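Local coordinates for uronate dehydrogenase (Agrobacterium tumefaciens, PDB 3RFX), which catalyses the NAD-dependent oxidation of uronates, sugar acids, as a Rossmann-fold dehydrogenase of the NAD-dependent epimerase/dehydratase family, at residues V18-L23 with S36-A41; V48-A53 with N59-G64. The protein carries 1 engineered substitution. One frame throughout, in Å; residues are numbered along the deposited sequence.

Contact 1 (V18-L23 with S36-A41); sequences VMRERL and SPLDPA. With PO4 (phosphate ion), chain F.
The guanidinium of R20 takes hold of the backbone of D39 and P40 through its outer edge. NH1 of R20 donates to the carbonyl O of D39 at 3.1 Å, and NH2 of R20 donates to the same O of D39 at 3.0 Å, so one oxygen is gripped end-on by two nitrogens. That oxygen lies almost exactly in the guanidinium plane, whereas both nitrogens reach it from the same face of the peptide; NH2 stands well above the carbonyl plane, 54° out of it. A third bond, from NH2 of R20 to O of P40 at 3.1 Å, is weak because it is strongly bent. Carbon packing adds little: CD2 of L38 comes within 4.1 Å of NH1 of R20, and CB of D39 within 3.9 Å of the same nitrogen. The acid of D39 does not form the bond, its OD2 remaining 5.3 Å from NH1 of R20.

This surface contact joins two parts of the Rossmann fold, helix 14-22 and the loop after strand 30-34, which carries S36 of the NAD pocket. Arginine suits the place by its length: the closest CA pair, R20 and A41, is still 10.6 Å apart, and R20 crosses with CG anti to the backbone N (chi1 177°) and the chain extended as far as NE. OE1 of E45, on strand 45-49, is a further, charged partner of NH2. Two residues on, R22 donates through NH1 to a phosphate ion, probably from the crystallisation liquor, and forms a salt bridge through NH2 with D183. The loop at 36-41 is thus tied to the helix through main-chain oxygens, a link that depends little on the loop's side chains, while the positive charge of R20 is probably balanced chiefly by E45.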
ATOM      1  N   VAL A  18      -0.132 -35.676  20.309  1.00 20.64           N
ATOM      2  CA  VAL A  18      -0.053 -35.886  18.871  1.00 20.38           C
ATOM      3  C   VAL A  18       1.385 -35.777  18.358  1.00 22.14           C
ATOM      4  O   VAL A  18       1.840 -36.616  17.580  1.00 23.48           O
ATOM      5  CB  VAL A  18      -0.915 -34.856  18.105  1.00 21.99           C
ATOM      6  CG1 VAL A  18      -0.576 -34.881  16.616  1.00 23.77           C
ATOM      7  CG2 VAL A  18      -2.394 -35.119  18.342  1.00 26.09           C
ATOM      8  N   MET A  19       2.089 -34.731  18.779  1.00 22.17           N
ATOM      9  CA  MET A  19       3.433 -34.476  18.261  1.00 19.64           C
ATOM     10  C   MET A  19       4.445 -35.493  18.812  1.00 21.24           C
ATOM     11  O   MET A  19       5.404 -35.856  18.135  1.00 19.56           O
ATOM     12  CB  MET A  19       3.868 -33.038  18.561  1.00 19.65           C
ATOM     13  CG  MET A  19       3.090 -31.980  17.774  1.00 18.60           C
ATOM     14  SD  MET A  19       3.104 -32.300  15.999  1.00 25.14           S
ATOM     15  CE  MET A  19       2.007 -31.005  15.411  1.00 27.69           C
ATOM     16  N   ARG A  20       4.211 -35.964  20.031  1.00 22.69           N
ATOM     17  CA  ARG A  20       5.050 -37.020  20.593  1.00 24.30           C
ATOM     18  C   ARG A  20       5.123 -38.220  19.646  1.00 26.59           C
ATOM     19  O   ARG A  20       6.179 -38.835  19.487  1.00 25.24           O
ATOM     20  CB  ARG A  20       4.550 -37.440  21.979  1.00 25.25           C
ATOM     21  CG  ARG A  20       5.349 -38.589  22.602  1.00 29.21           C
ATOM     22  CD  ARG A  20       4.909 -38.843  24.037  1.00 29.82           C
ATOM     23  NE  ARG A  20       5.688 -39.906  24.671  1.00 29.35           N
ATOM     24  CZ  ARG A  20       5.676 -40.159  25.978  1.00 31.02           C
ATOM     25  NH1 ARG A  20       4.932 -39.421  26.793  1.00 24.83           N
ATOM     26  NH2 ARG A  20       6.417 -41.146  26.469  1.00 28.48           N
ATOM     27  N   GLU A  21       4.003 -38.546  19.004  1.00 21.97           N
ATOM     28  CA  GLU A  21       3.987 -39.613  18.017  1.00 24.64           C
ATOM     29  C   GLU A  21       4.471 -39.156  16.637  1.00 29.41           C
ATOM     30  O   GLU A  21       5.318 -39.809  16.019  1.00 25.72           O
ATOM     31  CB  GLU A  21       2.588 -40.224  17.893  1.00 29.87           C
ATOM     32  CG  GLU A  21       2.351 -40.897  16.549  1.00 37.47           C
ATOM     33  CD  GLU A  21       0.888 -41.209  16.292  1.00 54.68           C
ATOM     34  OE1 GLU A  21       0.115 -41.299  17.272  1.00 62.18           O
ATOM     35  OE2 GLU A  21       0.514 -41.368  15.107  1.00 57.42           O
ATOM     36  N   ARG A  22       3.935 -38.036  16.156  1.00 22.82           N
ATOM     37  CA  ARG A  22       4.156 -37.625  14.769  1.00 20.99           C
ATOM     38  C   ARG A  22       5.569 -37.102  14.473  1.00 21.34           C
ATOM     39  O   ARG A  22       6.053 -37.230  13.345  1.00 22.56           O
ATOM     40  CB  ARG A  22       3.119 -36.579  14.345  1.00 23.26           C
ATOM     41  CG  ARG A  22       1.684 -37.096  14.261  1.00 23.65           C
ATOM     42  CD  ARG A  22       1.528 -38.155  13.179  1.00 26.00           C
ATOM     43  NE  ARG A  22       1.898 -37.659  11.854  1.00 27.10           N
ATOM     44  CZ  ARG A  22       1.073 -37.004  11.038  1.00 29.35           C
ATOM     45  NH1 ARG A  22      -0.179 -36.750  11.411  1.00 25.34           N
ATOM     46  NH2 ARG A  22       1.503 -36.597   9.849  1.00 23.62           N
ATOM     47  N   LEU A  23       6.220 -36.505  15.468  1.00 19.56           N
ATOM     48  CA  LEU A  23       7.554 -35.917  15.253  1.00 21.20           C
ATOM     49  C   LEU A  23       8.704 -36.872  15.578  1.00 29.57           C
ATOM     50  O   LEU A  23       9.874 -36.509  15.444  1.00 24.93           O
ATOM     51  CB  LEU A  23       7.721 -34.626  16.061  1.00 19.07           C
ATOM     52  CG  LEU A  23       6.686 -33.530  15.781  1.00 20.35           C
ATOM     53  CD1 LEU A  23       7.026 -32.276  16.562  1.00 16.64           C
ATOM     54  CD2 LEU A  23       6.603 -33.250  14.295  1.00 22.47           C
ATOM     55  N   SER A  36       2.849 -31.385  33.856  1.00 29.21           N
ATOM     56  CA  SER A  36       2.056 -32.558  34.225  1.00 30.86           C
ATOM     57  C   SER A  36       2.820 -33.855  34.004  1.00 33.52           C
ATOM     58  O   SER A  36       3.729 -33.914  33.180  1.00 31.32           O
ATOM     59  CB  SER A  36       0.765 -32.599  33.404  1.00 28.42           C
ATOM     60  OG  SER A  36      -0.021 -31.445  33.631  1.00 32.40           O
ATOM     61  N   PRO A  37       2.442 -34.913  34.739  1.00 36.00           N
ATOM     62  CA  PRO A  37       3.041 -36.235  34.550  1.00 33.35           C
ATOM     63  C   PRO A  37       2.917 -36.704  33.106  1.00 34.21           C
ATOM     64  O   PRO A  37       1.879 -36.511  32.476  1.00 35.35           O
ATOM     65  CB  PRO A  37       2.193 -37.133  35.459  1.00 36.50           C
ATOM     66  CG  PRO A  37       1.686 -36.214  36.520  1.00 37.42           C
ATOM     67  CD  PRO A  37       1.467 -34.893  35.844  1.00 34.46           C
ATOM     68  N   LEU A  38       3.972 -37.329  32.599  1.00 27.30           N
ATOM     69  CA  LEU A  38       3.985 -37.863  31.249  1.00 29.26           C
ATOM     70  C   LEU A  38       3.956 -39.378  31.292  1.00 34.11           C
ATOM     71  O   LEU A  38       4.509 -39.982  32.207  1.00 33.45           O
ATOM     72  CB  LEU A  38       5.261 -37.422  30.530  1.00 29.52           C
ATOM     73  CG  LEU A  38       5.306 -35.988  30.004  1.00 31.61           C
ATOM     74  CD1 LEU A  38       6.742 -35.603  29.631  1.00 24.35           C
ATOM     75  CD2 LEU A  38       4.368 -35.862  28.803  1.00 25.13           C
ATOM     76  N   ASP A  39       3.316 -39.994  30.304  1.00 33.54           N
ATOM     77  CA  ASP A  39       3.462 -41.429  30.118  1.00 35.54           C
ATOM     78  C   ASP A  39       4.957 -41.710  30.009  1.00 41.29           C
ATOM     79  O   ASP A  39       5.692 -40.934  29.393  1.00 37.87           O
ATOM     80  CB  ASP A  39       2.739 -41.902  28.856  1.00 36.68           C
ATOM     81  CG  ASP A  39       1.227 -41.781  28.963  1.00 42.81           C
ATOM     82  OD1 ASP A  39       0.728 -41.417  30.048  1.00 39.61           O
ATOM     83  OD2 ASP A  39       0.535 -42.051  27.959  1.00 46.16           O
ATOM     84  N   PRO A  40       5.412 -42.816  30.618  1.00 38.55           N
ATOM     85  CA  PRO A  40       6.833 -43.173  30.707  1.00 36.11           C
ATOM     86  C   PRO A  40       7.539 -43.197  29.356  1.00 34.89           C
ATOM     87  O   PRO A  40       6.929 -43.526  28.339  1.00 35.81           O
ATOM     88  CB  PRO A  40       6.802 -44.588  31.302  1.00 39.98           C
ATOM     89  CG  PRO A  40       5.523 -44.645  32.058  1.00 45.55           C
ATOM     90  CD  PRO A  40       4.549 -43.819  31.266  1.00 40.90           C
ATOM     91  N   ALA A  41       8.823 -42.859  29.365  1.00 33.18           N
ATOM     92  CA  ALA A  41       9.635 -42.844  28.156  1.00 30.68           C
ATOM     93  C   ALA A  41       9.815 -44.228  27.545  1.00 36.84           C
ATOM     94  O   ALA A  41      10.152 -45.186  28.239  1.00 41.65           O
ATOM     95  CB  ALA A  41      10.997 -42.222  28.453  1.00 31.51           C
TER
HETATM   96  P   PO4 F 269      -3.231 -38.247  13.921  0.13 39.95           P
HETATM   97  O1  PO4 F 269      -4.151 -37.193  13.350  0.83 42.13           O
HETATM   98  O2  PO4 F 269      -3.164 -39.419  12.972  0.65 42.56           O
HETATM   99  O3  PO4 F 269      -1.847 -37.675  14.096  1.00 38.34           O
HETATM  100  O4  PO4 F 269      -3.757 -38.700  15.262  1.00 50.02           O

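Contact 2 (V48-A53 with N59-G64). With NAD (nicotinamide-adenine-dinucleotide), chain D; PO4 (phosphate ion), chain E.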
ATOM      1  N   VAL A  48      10.665 -35.456  30.792  1.00 28.40           N
ATOM      2  CA  VAL A  48      11.078 -34.498  31.796  1.00 26.68           C
ATOM      3  C   VAL A  48       9.869 -33.797  32.395  1.00 28.77           C
ATOM      4  O   VAL A  48       8.941 -33.427  31.682  1.00 25.25           O
ATOM      5  CB  VAL A  48      12.029 -33.444  31.187  1.00 31.53           C
ATOM      6  CG1 VAL A  48      12.256 -32.303  32.163  1.00 33.88           C
ATOM      7  CG2 VAL A  48      13.341 -34.092  30.783  1.00 33.62           C
ATOM      8  N   GLN A  49       9.878 -33.616  33.709  1.00 27.85           N
ATOM      9  CA  GLN A  49       8.807 -32.888  34.369  1.00 32.10           C
ATOM     10  C   GLN A  49       9.349 -31.595  34.946  1.00 34.16           C
ATOM     11  O   GLN A  49      10.232 -31.612  35.803  1.00 35.46           O
ATOM     12  CB  GLN A  49       8.156 -33.731  35.477  1.00 36.39           C
ATOM     13  CG  GLN A  49       6.937 -33.066  36.118  1.00 38.59           C
ATOM     14  CD  GLN A  49       6.141 -34.002  37.023  1.00 46.10           C
ATOM     15  OE1 GLN A  49       6.548 -35.137  37.282  1.00 51.08           O
ATOM     16  NE2 GLN A  49       4.997 -33.526  37.507  1.00 46.67           N
ATOM     17  N   CYS A  50       8.832 -30.467  34.474  1.00 31.57           N
ATOM     18  CA  CYS A  50       9.230 -29.190  35.051  1.00 32.48           C
ATOM     19  C   CYS A  50       8.280 -28.046  34.729  1.00 30.31           C
ATOM     20  O   CYS A  50       7.566 -28.065  33.728  1.00 28.02           O
ATOM     21  CB  CYS A  50      10.668 -28.828  34.659  1.00 34.95           C
ATOM     22  SG  CYS A  50      10.873 -28.065  33.033  1.00 40.49           S
ATOM     23  N   ASP A  51       8.287 -27.057  35.610  1.00 27.01           N
ATOM     24  CA  ASP A  51       7.523 -25.838  35.444  1.00 27.20           C
ATOM     25  C   ASP A  51       8.339 -24.868  34.584  1.00 26.14           C
ATOM     26  O   ASP A  51       9.516 -24.638  34.858  1.00 22.16           O
ATOM     27  CB  ASP A  51       7.273 -25.230  36.821  1.00 26.32           C
ATOM     28  CG  ASP A  51       6.261 -24.104  36.796  1.00 34.13           C
ATOM     29  OD1 ASP A  51       6.005 -23.539  35.710  1.00 28.51           O
ATOM     30  OD2 ASP A  51       5.720 -23.784  37.878  1.00 38.91           O
ATOM     31  N   LEU A  52       7.721 -24.316  33.541  1.00 22.37           N
ATOM     32  CA  LEU A  52       8.389 -23.321  32.692  1.00 22.98           C
ATOM     33  C   LEU A  52       8.824 -22.092  33.481  1.00 20.97           C
ATOM     34  O   LEU A  52       9.711 -21.342  33.052  1.00 21.52           O
ATOM     35  CB  LEU A  52       7.479 -22.907  31.529  1.00 20.68           C
ATOM     36  CG  LEU A  52       7.275 -24.019  30.495  1.00 19.82           C
ATOM     37  CD1 LEU A  52       6.059 -23.758  29.585  1.00 20.43           C
ATOM     38  CD2 LEU A  52       8.537 -24.214  29.666  1.00 19.36           C
ATOM     39  N   ALA A  53       8.203 -21.882  34.639  1.00 20.67           N
ATOM     40  CA  ALA A  53       8.512 -20.719  35.456  1.00 21.30           C
ATOM     41  C   ALA A  53       9.795 -20.926  36.268  1.00 21.55           C
ATOM     42  O   ALA A  53      10.274 -20.008  36.918  1.00 24.73           O
ATOM     43  CB  ALA A  53       7.342 -20.390  36.380  1.00 24.11           C
ATOM     44  N   ASN A  59      16.529 -24.474  31.917  1.00 23.35           N
ATOM     45  CA  ASN A  59      17.894 -24.630  31.413  1.00 22.71           C
ATOM     46  C   ASN A  59      18.263 -26.099  31.174  1.00 21.78           C
ATOM     47  O   ASN A  59      18.756 -26.460  30.102  1.00 24.08           O
ATOM     48  CB  ASN A  59      18.897 -23.960  32.357  1.00 24.72           C
ATOM     49  CG  ASN A  59      20.292 -23.889  31.763  1.00 33.69           C
ATOM     50  OD1 ASN A  59      20.976 -24.909  31.620  1.00 36.24           O
ATOM     51  ND2 ASN A  59      20.721 -22.683  31.406  1.00 31.81           N
ATOM     52  N   ALA A  60      18.003 -26.951  32.164  1.00 24.61           N
ATOM     53  CA  ALA A  60      18.282 -28.381  32.030  1.00 24.89           C
ATOM     54  C   ALA A  60      17.427 -29.039  30.945  1.00 21.68           C
ATOM     55  O   ALA A  60      17.896 -29.910  30.200  1.00 22.14           O
ATOM     56  CB  ALA A  60      18.090 -29.084  33.371  1.00 29.45           C
ATOM     57  N   MET A  61      16.169 -28.616  30.853  1.00 20.30           N
ATOM     58  CA  MET A  61      15.253 -29.135  29.845  1.00 20.27           C
ATOM     59  C   MET A  61      15.796 -28.893  28.438  1.00 19.73           C
ATOM     60  O   MET A  61      15.754 -29.774  27.576  1.00 21.66           O
ATOM     61  CB  MET A  61      13.876 -28.473  30.002  1.00 22.26           C
ATOM     62  CG  MET A  61      12.806 -28.995  29.051  1.00 22.45           C
ATOM     63  SD  MET A  61      11.281 -28.042  29.213  1.00 24.84           S
ATOM     64  CE  MET A  61      11.887 -26.393  28.862  1.00 21.12           C
ATOM     65  N   VAL A  62      16.324 -27.696  28.215  1.00 20.52           N
ATOM     66  CA  VAL A  62      16.775 -27.308  26.880  1.00 18.93           C
ATOM     67  C   VAL A  62      18.161 -27.852  26.509  1.00 19.82           C
ATOM     68  O   VAL A  62      18.410 -28.204  25.353  1.00 20.58           O
ATOM     69  CB  VAL A  62      16.727 -25.769  26.711  1.00 20.07           C
ATOM     70  CG1 VAL A  62      17.405 -25.337  25.411  1.00 14.75           C
ATOM     71  CG2 VAL A  62      15.272 -25.281  26.752  1.00 19.49           C
ATOM     72  N   ALA A  63      19.059 -27.914  27.490  1.00 24.86           N
ATOM     73  CA  ALA A  63      20.440 -28.341  27.247  1.00 24.65           C
ATOM     74  C   ALA A  63      20.509 -29.665  26.494  1.00 26.16           C
ATOM     75  O   ALA A  63      19.859 -30.642  26.871  1.00 24.82           O
ATOM     76  CB  ALA A  63      21.216 -28.426  28.573  1.00 26.48           C
ATOM     77  N   GLY A  64      21.289 -29.693  25.418  1.00 25.26           N
ATOM     78  CA  GLY A  64      21.443 -30.895  24.621  1.00 25.35           C
ATOM     79  C   GLY A  64      20.442 -31.068  23.489  1.00 23.77           C
ATOM     80  O   GLY A  64      20.530 -32.034  22.730  1.00 23.75           O
TER
HETATM   81  PA  NAD D 400      -3.063 -27.764  26.177  1.00 32.47           P
HETATM   82  O1A NAD D 400      -3.740 -26.600  27.253  1.00 38.41           O
HETATM   83  O2A NAD D 400      -4.069 -29.014  25.632  1.00 36.37           O
HETATM   84  O5B NAD D 400      -1.379 -28.121  26.326  1.00 32.26           O
HETATM   85  C5B NAD D 400      -0.669 -27.268  27.153  1.00 25.41           C
HETATM   86  C4B NAD D 400       0.389 -27.948  28.024  1.00 22.54           C
HETATM   87  O4B NAD D 400       1.319 -27.037  28.592  1.00 21.65           O
HETATM   88  C3B NAD D 400      -0.181 -28.770  29.095  1.00 22.71           C
HETATM   89  O3B NAD D 400      -0.117 -30.146  28.972  1.00 21.77           O
HETATM   90  C2B NAD D 400       0.162 -28.078  30.347  1.00 23.27           C
HETATM   91  O2B NAD D 400       0.254 -28.864  31.528  1.00 26.51           O
HETATM   92  C1B NAD D 400       1.396 -27.334  29.972  1.00 20.99           C
HETATM   93  N9A NAD D 400       1.716 -26.202  30.797  1.00 22.50           N
HETATM   94  C8A NAD D 400       0.844 -25.174  31.218  1.00 22.72           C
HETATM   95  N7A NAD D 400       1.554 -24.362  32.074  1.00 23.07           N
HETATM   96  C5A NAD D 400       2.852 -24.901  32.208  1.00 23.53           C
HETATM   97  C6A NAD D 400       3.971 -24.482  32.949  1.00 20.04           C
HETATM   98  N6A NAD D 400       3.881 -23.326  33.771  1.00 21.86           N
HETATM   99  N1A NAD D 400       5.141 -25.217  32.882  1.00 21.52           N
HETATM  100  C2A NAD D 400       5.229 -26.351  32.102  1.00 20.27           C
HETATM  101  N3A NAD D 400       4.094 -26.780  31.337  1.00 24.20           N
HETATM  102  C4A NAD D 400       2.939 -26.043  31.416  1.00 23.33           C
HETATM  103  O3  NAD D 400      -2.903 -26.842  24.931  1.00 34.09           O
HETATM  104  PN  NAD D 400      -2.994 -27.317  23.414  1.00 44.16           P
HETATM  105  O1N NAD D 400      -2.409 -28.707  23.241  1.00 33.03           O
HETATM  106  O2N NAD D 400      -4.437 -27.317  22.925  1.00 46.79           O
HETATM  107  O5D NAD D 400      -2.148 -26.297  22.553  1.00 44.57           O
HETATM  108  P   PO4 E 268      25.441 -26.986  25.040  0.32 30.28           P
HETATM  109  O1  PO4 E 268      25.339 -25.902  26.083  0.73 29.88           O
HETATM  110  O2  PO4 E 268      25.655 -26.357  23.685  0.52 35.84           O
HETATM  111  O3  PO4 E 268      26.633 -27.858  25.358  0.49 37.12           O
HETATM  112  O4  PO4 E 268      24.167 -27.815  25.045  0.98 37.26           O
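This is a small, buried apolar contact in the Rossmann fold, where the end of edge strand 45-49 and the turn after it pack against helix 55-62, the next element of the chain. M61 supplies the helix side of it. Its SD lies 3.8 Å from SG of C50, and its CE meets CD2 of L52 at 4.1 Å. CG of M61 is anti to the backbone N and the chain runs out straight before bending at chi3 (57°), which brings the terminal methyl to the leucine; a long, flexible thioether can meet both the cysteine and the leucine, and it also rests on L7, T9 and A33 of the neighbouring strands. C50 is buried, and its compact, weakly polar SG can lie against the thioether sulfur of M61.

On its other flank the turn binds the adenine of NAD. L52 shares itself between the two: CD2 faces M61, while CG and CD1 pack near the ring's C2A and N1A. D51 forms an Asx turn, its OD1 accepting from N of A53 at 3.0 Å. OD1 of D51 also accepts from N6A of NAD at 2.9 Å, and N of L52 donates to N1A of NAD at 2.8 Å, nearly straight at 174°.

Contacts 1 and 2 follow each other along the chain, their centres 15 Å apart, and meet where the loop 36-41 runs beside the edge strand 45-49: CD1 of L38 lies 3.7 Å from O of V48, and NE2 of Q49 packs 4.0 Å from N of P37. Both contribute to the NAD pocket, at different parts of the adenosine. Contact 2 hydrogen-bonds the adenine through D51 and L52, with C50 also lining the pocket, whereas contact 1 supplies S36, whose OG makes a weak hydrogen bond to O2B of the adenosine ribose; L38 has its side chain about 7 Å from the cofactor. D34, two residues before segment 36-41, also hydrogen-bonds to NAD.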